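PDB 4HLN: starch synthase I from Hordeum vulgare, which belongs to the glycosyltransferases of GT-B type, built from two Rossmann-like domains joined side by side, and carries bound alpha-D-glucopyranose units in this model. Local coordinates for residues Leu280-Arg285 against Leu316-Glu321; Gly350-Ala355 against Asn379-Ser384; Ile517-Ser522 against Glu577-Ala582. All coordinates share one frame; numbering follows the deposited sequence.

Contact 1: Leu280-Arg285 against Leu316-Glu321; sequences LAAKYR and LGLPPE
Ala282, on helix 276-284, faces Leu318 of an extended loop at a CA-CA distance of 7.2 Å, the nearest backbone approach of the two segments. The loop brings two apolar residues to the one small side chain. Leu318 starts off past the helix rather than at it, but with CG anti to its carbonyl carbon (chi1 -63°) the branch swings back, and CD2 rests 4.1 Å from Ala282 CB. Pro319 adds its CD, 4.4 Å from the same Ala282 CB. A methyl suits a place where the backbones lie this near, and the stiff proline ring suits a loop that runs extended here. Helix 276-284 is the connection of a beta-alpha-beta crossover between the neighbouring parallel strands 264-269 and 294-299 of a Rossmann-like sheet, and the loop lies between strand 307-309 and helix 323-326. Leu318 also touches Val278 and Leu279, one turn back on the helix, while Trp322 flanks Ala282. A wider, pi-type turn runs from Leu280, in which Arg285 N donates to Leu280 O at 2.9 Å. On the loop side, the backbone oxygen of Pro319 is hydrogen-bonded by the hydroxyl of Tyr313.

Contact 2: Gly350-Ala355 against Asn379-Ser384; sequences GAVVTA and NELLSS
Val352 and Leu382 mark the closest backbone approach, 7.0 Å between their CA atoms, of two helical segments that run in nearly the same direction, at 19° with their axes 10.0 Å apart. The forked side chain of Val352 divides itself between two neighbours on the facing helix. With CG1 anti to the backbone N (chi1 154°), that methyl meets Leu381, 3.8 Å from its CG, while CG2 turns the other way and lies 3.8 Å from Leu382 CD2. Leu381 starts out toward the partner helix; Leu382 starts away from it and returns only at its tip, crossing Val352 at about a right angle. Val353 adds a longer touch, its CG2 4.3 Å from Leu381 CD2. Helices 347-354 and 376-384 lead into the adjacent parallel strands 357-360 and 389-391 of the N-terminal Rossmann-like sheet, and Leu297 of strand 294-299 lies against Val352 from the sheet. Two hydroxyls turn back on their own backbones: Thr354 OG1 donates to Gly350 O at 2.8 Å, and Ser384 OG to Leu381 O, in the carbonyl plane and on a lone pair. Arg385, next in the chain, adds hydrogen bonds from NH1 to the backbone oxygens of Val352 and Ala355. Across the two segments the side chains meet only through branched hydrocarbon, so their fit depends on shape and exclusion of water; the polar link comes from Arg385 just beyond.

Contact 3: Ile517-Ser522 against Glu577-Ala582; sequences ILLMPS and EKMLWA
Leu519 and Pro521 meet Met579 where helix 576-592 lies against the parallel sheet of the C-terminal Rossmann-like domain, in the arrangement of alternating strands and helices that defines this fold. Strand 517-520 is an inner strand, hydrogen-bonded to 442-446 on one flank and 540-544 on the other. Its residues alternate: Leu519 points toward helix 576-592, whereas Leu518 and Met520 turn to the opposite face, which helix 529-536 covers. Pro521, just past the strand, again faces the helix; lacking an N-H to donate, proline fits where the ladder of sheet bonds stops.

The packed part of the contact centres on one flexible residue. Met579 leaves its helix with CG anti to the backbone N (chi1 -174°) and stays extended through chi2, which carries the sulfur to the strand side although the CA atoms of Met579 and Pro521 are 8.0 Å apart; the chain then bends at chi3 (75°). Leu457 and Ala461 of helix 455-466 close in on the same methionine, and Ile458 on Pro521, so that the named neighbours of the methionine and the proline are apolar.

The other side of helix 576-592 is looser. Glu577 and Trp581 project into solvent, and Lys578 lies only partly covered, its NZ weakly bonded to the oxygen of Ser572. One turn further on, Thr585, which lines the glycan pocket, bonds through OG1 to Trp581 O. On the buried side, Met579 SD is almost equally far from Leu519 CD2, at 4.2 Å, and Pro521 CB, at 4.1 Å, the two lying at roughly a right angle as seen from the sulfur.

Overall arrangement
Contacts 1 and 2 belong to the N-terminal domain, their centres about 18 Å apart, while contact 3 lies in the C-terminal domain, with its centre about 47 Å from that of contact 1 and 31 Å from that of contact 2. Helix 276-284 is shared: it forms one half of contact 1, and its Pro277 and Val278 touch Thr354 of contact 2. Contact 1, at the periphery, sets a loop on a helix; contact 2 pairs two helices; contact 3 lays a helix on a strand and is the only one whose touching residues are all buried. All three are apolar, but the means differ: a small methyl, branched chains, and a long flexible thioether.

Contact 1: Leu280-Arg285 against Leu316-Glu321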
loop_
_atom_site.group_PDB
_atom_site.type_symbol
_atom_site.label_atom_id
_atom_site.label_comp_id
_atom_site.label_asym_id
_atom_site.label_seq_id
_atom_site.Cartn_x
_atom_site.Cartn_y
_atom_site.Cartn_z
ATOM N N LEU A 280 -21.626 5.858 10.347
ATOM C CA LEU A 280 -22.679 5.299 9.508
ATOM C C LEU A 280 -23.583 4.405 10.345
ATOM O O LEU A 280 -24.807 4.533 10.323
ATOM C CB LEU A 280 -22.080 4.496 8.365
ATOM C CG LEU A 280 -21.264 5.324 7.384
ATOM C CD1 LEU A 280 -20.661 4.433 6.325
ATOM C CD2 LEU A 280 -22.124 6.403 6.766
ATOM N N ALA A 281 -22.958 3.518 11.109
ATOM C CA ALA A 281 -23.678 2.532 11.896
ATOM C C ALA A 281 -24.403 3.108 13.126
ATOM O O ALA A 281 -25.457 2.612 13.531
ATOM C CB ALA A 281 -22.733 1.425 12.301
ATOM N N ALA A 282 -23.856 4.166 13.704
ATOM C CA ALA A 282 -24.372 4.685 14.963
ATOM C C ALA A 282 -25.334 5.855 14.757
ATOM O O ALA A 282 -26.372 5.952 15.408
ATOM C CB ALA A 282 -23.199 5.097 15.876
ATOM N N LYS A 283 -24.967 6.750 13.850
ATOM C CA LYS A 283 -25.675 8.000 13.689
ATOM C C LYS A 283 -26.665 8.004 12.509
ATOM O O LYS A 283 -27.688 8.672 12.579
ATOM C CB LYS A 283 -24.654 9.145 13.611
ATOM C CG LYS A 283 -25.095 10.387 12.843
ATOM C CD LYS A 283 -24.113 11.546 13.079
ATOM C CE LYS A 283 -24.499 12.814 12.329
ATOM N NZ LYS A 283 -25.922 13.171 12.561
ATOM N N TYR A 284 -26.391 7.242 11.449
ATOM C CA TYR A 284 -27.224 7.322 10.241
ATOM C C TYR A 284 -28.181 6.153 9.982
ATOM O O TYR A 284 -29.386 6.356 9.830
ATOM C CB TYR A 284 -26.365 7.574 9.005
ATOM C CG TYR A 284 -25.610 8.886 9.053
ATOM C CD1 TYR A 284 -26.196 10.061 8.605
ATOM C CD2 TYR A 284 -24.307 8.952 9.547
ATOM C CE1 TYR A 284 -25.518 11.275 8.644
ATOM C CE2 TYR A 284 -23.618 10.157 9.587
ATOM C CZ TYR A 284 -24.234 11.319 9.126
ATOM O OH TYR A 284 -23.575 12.526 9.147
ATOM N N ARG A 285 -27.658 4.937 9.914
ATOM C CA ARG A 285 -28.500 3.797 9.550
ATOM C C ARG A 285 -29.665 3.535 10.505
ATOM O O ARG A 285 -30.735 3.120 10.082
ATOM C CB ARG A 285 -27.664 2.528 9.382
ATOM C CG ARG A 285 -26.672 2.631 8.277
ATOM C CD ARG A 285 -26.421 1.296 7.648
ATOM N NE ARG A 285 -25.211 1.369 6.843
ATOM C CZ ARG A 285 -24.011 0.999 7.276
ATOM N NH1 ARG A 285 -23.857 0.497 8.500
ATOM N NH2 ARG A 285 -22.975 1.109 6.471
ATOM N N LEU A 316 -16.240 12.190 21.593
ATOM C CA LEU A 316 -16.506 11.807 20.203
ATOM C C LEU A 316 -17.953 12.045 19.769
ATOM O O LEU A 316 -18.272 11.909 18.601
ATOM C CB LEU A 316 -16.116 10.346 19.942
ATOM C CG LEU A 316 -14.710 9.935 20.407
ATOM C CD1 LEU A 316 -14.458 8.454 20.173
ATOM C CD2 LEU A 316 -13.612 10.778 19.750
ATOM N N GLY A 317 -18.826 12.400 20.706
ATOM C CA GLY A 317 -20.210 12.672 20.366
ATOM C C GLY A 317 -21.042 11.500 19.849
ATOM O O GLY A 317 -22.090 11.711 19.254
ATOM N N LEU A 318 -20.572 10.274 20.053
ATOM C CA LEU A 318 -21.364 9.076 19.783
ATOM C C LEU A 318 -22.192 8.694 20.996
ATOM O O LEU A 318 -21.904 9.122 22.109
ATOM C CB LEU A 318 -20.446 7.904 19.476
ATOM C CG LEU A 318 -19.564 7.997 18.244
ATOM C CD1 LEU A 318 -18.477 6.951 18.357
ATOM C CD2 LEU A 318 -20.388 7.801 16.983
ATOM N N PRO A 319 -23.216 7.861 20.799
ATOM C CA PRO A 319 -23.992 7.415 21.967
ATOM C C PRO A 319 -23.216 6.433 22.853
ATOM O O PRO A 319 -22.261 5.814 22.418
ATOM C CB PRO A 319 -25.220 6.740 21.340
ATOM C CG PRO A 319 -25.293 7.304 19.931
ATOM C CD PRO A 319 -23.858 7.494 19.526
ATOM N N PRO A 320 -23.633 6.288 24.107
ATOM C CA PRO A 320 -22.934 5.437 25.075
ATOM C C PRO A 320 -22.834 3.950 24.720
ATOM O O PRO A 320 -21.846 3.331 25.106
ATOM C CB PRO A 320 -23.769 5.624 26.342
ATOM C CG PRO A 320 -24.358 7.006 26.181
ATOM C CD PRO A 320 -24.729 7.043 24.738
ATOM N N GLU A 321 -23.823 3.394 24.025
ATOM C CA GLU A 321 -23.869 1.957 23.726
ATOM C C GLU A 321 -22.764 1.580 22.779
ATOM O O GLU A 321 -22.375 0.407 22.687
ATOM C CB GLU A 321 -25.201 1.564 23.072
ATOM C CG GLU A 321 -26.410 2.264 23.657
ATOM C CD GLU A 321 -26.627 3.634 23.046
ATOM O OE1 GLU A 321 -26.764 3.707 21.803
ATOM O OE2 GLU A 321 -26.656 4.631 23.804
#

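Contact 2: Gly350-Ala355 against Asn379-Ser384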
loop_
_atom_site.group_PDB
_atom_site.type_symbol
_atom_site.label_atom_id
_atom_site.label_comp_id
_atom_site.label_asym_id
_atom_site.label_seq_id
_atom_site.Cartn_x
_atom_site.Cartn_y
_atom_site.Cartn_z
ATOM N N GLY A 350 -12.130 0.261 15.916
ATOM C CA GLY A 350 -13.522 0.617 15.709
ATOM C C GLY A 350 -13.999 0.363 14.292
ATOM O O GLY A 350 -15.104 -0.142 14.077
ATOM N N ALA A 351 -13.153 0.704 13.326
ATOM C CA ALA A 351 -13.444 0.437 11.924
ATOM C C ALA A 351 -13.375 -1.049 11.609
ATOM O O ALA A 351 -14.173 -1.549 10.833
ATOM C CB ALA A 351 -12.482 1.187 11.032
ATOM N N VAL A 352 -12.410 -1.754 12.190
ATOM C CA VAL A 352 -12.251 -3.171 11.893
ATOM C C VAL A 352 -13.514 -3.882 12.318
ATOM O O VAL A 352 -13.982 -4.837 11.686
ATOM C CB VAL A 352 -11.059 -3.770 12.643
ATOM C CG1 VAL A 352 -11.265 -5.250 12.847
ATOM C CG2 VAL A 352 -9.772 -3.504 11.891
ATOM N N VAL A 353 -14.084 -3.373 13.396
ATOM C CA VAL A 353 -15.279 -3.949 13.953
ATOM C C VAL A 353 -16.544 -3.638 13.138
ATOM O O VAL A 353 -17.449 -4.445 13.121
ATOM C CB VAL A 353 -15.420 -3.532 15.426
ATOM C CG1 VAL A 353 -16.873 -3.382 15.823
ATOM C CG2 VAL A 353 -14.700 -4.532 16.308
ATOM N N THR A 354 -16.588 -2.503 12.441
ATOM C CA THR A 354 -17.818 -2.037 11.779
ATOM C C THR A 354 -17.782 -1.928 10.249
ATOM O O THR A 354 -18.817 -1.769 9.615
ATOM C CB THR A 354 -18.230 -0.651 12.300
ATOM O OG1 THR A 354 -17.133 0.268 12.131
ATOM C CG2 THR A 354 -18.612 -0.733 13.761
ATOM N N ALA A 355 -16.603 -1.979 9.652
ATOM C CA ALA A 355 -16.501 -1.831 8.205
ATOM C C ALA A 355 -17.149 -3.026 7.556
ATOM O O ALA A 355 -17.383 -4.032 8.209
ATOM C CB ALA A 355 -15.048 -1.736 7.778
ATOM N N ASN A 379 -4.529 -8.567 15.842
ATOM C CA ASN A 379 -4.421 -9.668 14.902
ATOM C C ASN A 379 -5.590 -10.658 15.018
ATOM O O ASN A 379 -6.146 -11.108 14.017
ATOM C CB ASN A 379 -3.087 -10.378 15.075
ATOM C CG ASN A 379 -2.698 -11.185 13.858
ATOM O OD1 ASN A 379 -3.526 -11.459 12.987
ATOM N ND2 ASN A 379 -1.427 -11.571 13.787
ATOM N N GLU A 380 -5.966 -10.994 16.240
ATOM C CA GLU A 380 -7.085 -11.895 16.441
ATOM C C GLU A 380 -8.387 -11.262 15.963
ATOM O O GLU A 380 -9.267 -11.932 15.415
ATOM C CB GLU A 380 -7.165 -12.315 17.904
ATOM C CG GLU A 380 -6.228 -13.464 18.222
ATOM C CD GLU A 380 -5.655 -13.383 19.622
ATOM O OE1 GLU A 380 -4.823 -14.252 19.970
ATOM O OE2 GLU A 380 -6.031 -12.450 20.368
ATOM N N LEU A 381 -8.494 -9.957 16.157
ATOM C CA LEU A 381 -9.647 -9.208 15.690
ATOM C C LEU A 381 -9.770 -9.310 14.173
ATOM O O LEU A 381 -10.812 -9.679 13.652
ATOM C CB LEU A 381 -9.499 -7.753 16.095
ATOM C CG LEU A 381 -10.812 -7.000 16.178
ATOM C CD1 LEU A 381 -11.765 -7.767 17.068
ATOM C CD2 LEU A 381 -10.556 -5.620 16.726
ATOM N N LEU A 382 -8.691 -8.977 13.473
ATOM C CA LEU A 382 -8.627 -9.133 12.035
ATOM C C LEU A 382 -9.027 -10.522 11.585
ATOM O O LEU A 382 -9.877 -10.669 10.706
ATOM C CB LEU A 382 -7.224 -8.847 11.517
ATOM C CG LEU A 382 -6.769 -7.392 11.536
ATOM C CD1 LEU A 382 -5.367 -7.285 10.981
ATOM C CD2 LEU A 382 -7.710 -6.501 10.760
ATOM N N SER A 383 -8.401 -11.542 12.163
ATOM C CA SER A 383 -8.637 -12.901 11.694
ATOM C C SER A 383 -10.042 -13.361 12.062
ATOM O O SER A 383 -10.586 -14.284 11.444
ATOM C CB SER A 383 -7.573 -13.868 12.204
ATOM O OG SER A 383 -7.427 -13.758 13.600
ATOM N N SER A 384 -10.647 -12.692 13.041
ATOM C CA SER A 384 -12.053 -12.948 13.338
ATOM C C SER A 384 -12.955 -12.461 12.185
ATOM O O SER A 384 -14.105 -12.868 12.074
ATOM C CB SER A 384 -12.461 -12.306 14.673
ATOM O OG SER A 384 -13.103 -11.047 14.483
#

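Contact 3: Ile517-Ser522 against Glu577-Ala582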
loop_
_atom_site.group_PDB
_atom_site.type_symbol
_atom_site.label_atom_id
_atom_site.label_comp_id
_atom_site.label_asym_id
_atom_site.label_seq_id
_atom_site.Cartn_x
_atom_site.Cartn_y
_atom_site.Cartn_z
ATOM N N ILE A 517 17.367 -11.803 -11.104
ATOM C CA ILE A 517 16.567 -11.836 -9.890
ATOM C C ILE A 517 16.583 -10.478 -9.219
ATOM O O ILE A 517 17.602 -9.792 -9.214
ATOM C CB ILE A 517 17.143 -12.843 -8.888
ATOM C CG1 ILE A 517 17.165 -14.238 -9.506
ATOM C CG2 ILE A 517 16.378 -12.812 -7.548
ATOM C CD1 ILE A 517 17.906 -15.226 -8.666
ATOM N N LEU A 518 15.447 -10.089 -8.653
ATOM C CA LEU A 518 15.381 -8.868 -7.875
ATOM C C LEU A 518 14.943 -9.245 -6.487
ATOM O O LEU A 518 14.038 -10.058 -6.311
ATOM C CB LEU A 518 14.400 -7.893 -8.495
ATOM C CG LEU A 518 14.657 -6.430 -8.148
ATOM C CD1 LEU A 518 15.818 -5.895 -8.965
ATOM C CD2 LEU A 518 13.403 -5.609 -8.414
ATOM N N LEU A 519 15.600 -8.666 -5.496
ATOM C CA LEU A 519 15.393 -9.070 -4.107
ATOM C C LEU A 519 14.693 -7.978 -3.284
ATOM O O LEU A 519 15.193 -6.855 -3.162
ATOM C CB LEU A 519 16.741 -9.429 -3.487
ATOM C CG LEU A 519 16.768 -9.786 -2.008
ATOM C CD1 LEU A 519 15.862 -10.981 -1.762
ATOM C CD2 LEU A 519 18.202 -10.073 -1.578
ATOM N N MET A 520 13.532 -8.310 -2.726
ATOM C CA MET A 520 12.799 -7.372 -1.886
ATOM C C MET A 520 12.546 -7.970 -0.508
ATOM O O MET A 520 11.525 -8.617 -0.274
ATOM C CB MET A 520 11.471 -6.963 -2.538
ATOM C CG MET A 520 11.598 -6.134 -3.817
ATOM S SD MET A 520 11.883 -7.088 -5.335
ATOM C CE MET A 520 10.464 -8.181 -5.314
ATOM N N PRO A 521 13.490 -7.767 0.414
ATOM C CA PRO A 521 13.322 -8.228 1.801
ATOM C C PRO A 521 12.582 -7.215 2.699
ATOM O O PRO A 521 12.969 -7.006 3.845
ATOM C CB PRO A 521 14.767 -8.414 2.274
ATOM C CG PRO A 521 15.541 -7.400 1.486
ATOM C CD PRO A 521 14.852 -7.275 0.141
ATOM N N SER A 522 11.527 -6.601 2.172
ATOM C CA SER A 522 10.747 -5.612 2.912
ATOM C C SER A 522 9.984 -6.253 4.053
ATOM O O SER A 522 9.482 -7.368 3.915
ATOM C CB SER A 522 9.756 -4.917 1.983
ATOM O OG SER A 522 10.407 -4.050 1.074
ATOM N N GLU A 577 18.307 -17.007 7.126
ATOM C CA GLU A 577 18.330 -18.405 6.708
ATOM C C GLU A 577 17.298 -18.626 5.612
ATOM O O GLU A 577 17.605 -19.155 4.530
ATOM C CB GLU A 577 18.034 -19.338 7.890
ATOM C CG GLU A 577 18.945 -19.156 9.105
ATOM C CD GLU A 577 18.922 -17.734 9.674
ATOM O OE1 GLU A 577 17.966 -17.376 10.410
ATOM O OE2 GLU A 577 19.872 -16.973 9.381
ATOM N N LYS A 578 16.067 -18.215 5.899
ATOM C CA LYS A 578 14.981 -18.408 4.955
ATOM C C LYS A 578 15.244 -17.640 3.662
ATOM O O LYS A 578 14.900 -18.099 2.564
ATOM C CB LYS A 578 13.647 -18.004 5.570
ATOM C CG LYS A 578 12.634 -19.137 5.613
ATOM C CD LYS A 578 12.472 -19.837 4.250
ATOM C CE LYS A 578 11.359 -20.898 4.300
ATOM N NZ LYS A 578 11.154 -21.453 5.689
ATOM N N MET A 579 15.868 -16.475 3.791
ATOM C CA MET A 579 16.183 -15.681 2.618
ATOM C C MET A 579 17.190 -16.420 1.739
ATOM O O MET A 579 16.955 -16.636 0.547
ATOM C CB MET A 579 16.704 -14.294 3.010
ATOM C CG MET A 579 16.925 -13.364 1.815
ATOM S SD MET A 579 17.244 -11.630 2.229
ATOM C CE MET A 579 18.929 -11.676 2.823
ATOM N N LEU A 580 18.308 -16.817 2.338
ATOM C CA LEU A 580 19.349 -17.512 1.598
ATOM C C LEU A 580 18.803 -18.785 0.999
ATOM O O LEU A 580 19.145 -19.149 -0.133
ATOM C CB LEU A 580 20.539 -17.817 2.491
ATOM C CG LEU A 580 21.249 -16.537 2.908
ATOM C CD1 LEU A 580 22.154 -16.792 4.104
ATOM C CD2 LEU A 580 22.022 -15.930 1.733
ATOM N N TRP A 581 17.946 -19.461 1.752
ATOM C CA TRP A 581 17.357 -20.679 1.231
ATOM C C TRP A 581 16.640 -20.377 -0.088
ATOM O O TRP A 581 16.902 -21.013 -1.116
ATOM C CB TRP A 581 16.423 -21.330 2.249
ATOM C CG TRP A 581 15.754 -22.534 1.691
ATOM C CD1 TRP A 581 16.261 -23.798 1.625
ATOM C CD2 TRP A 581 14.455 -22.590 1.087
ATOM N NE1 TRP A 581 15.353 -24.643 1.028
ATOM C CE2 TRP A 581 14.237 -23.926 0.690
ATOM C CE3 TRP A 581 13.452 -21.641 0.851
ATOM C CZ2 TRP A 581 13.058 -24.336 0.069
ATOM C CZ3 TRP A 581 12.283 -22.051 0.234
ATOM C CH2 TRP A 581 12.097 -23.386 -0.150
ATOM N N ALA A 582 15.761 -19.382 -0.064
ATOM C CA ALA A 582 15.022 -18.984 -1.263
ATOM C C ALA A 582 15.930 -18.517 -2.407
ATOM O O ALA A 582 15.720 -18.877 -3.563
ATOM C CB ALA A 582 14.026 -17.921 -0.931
#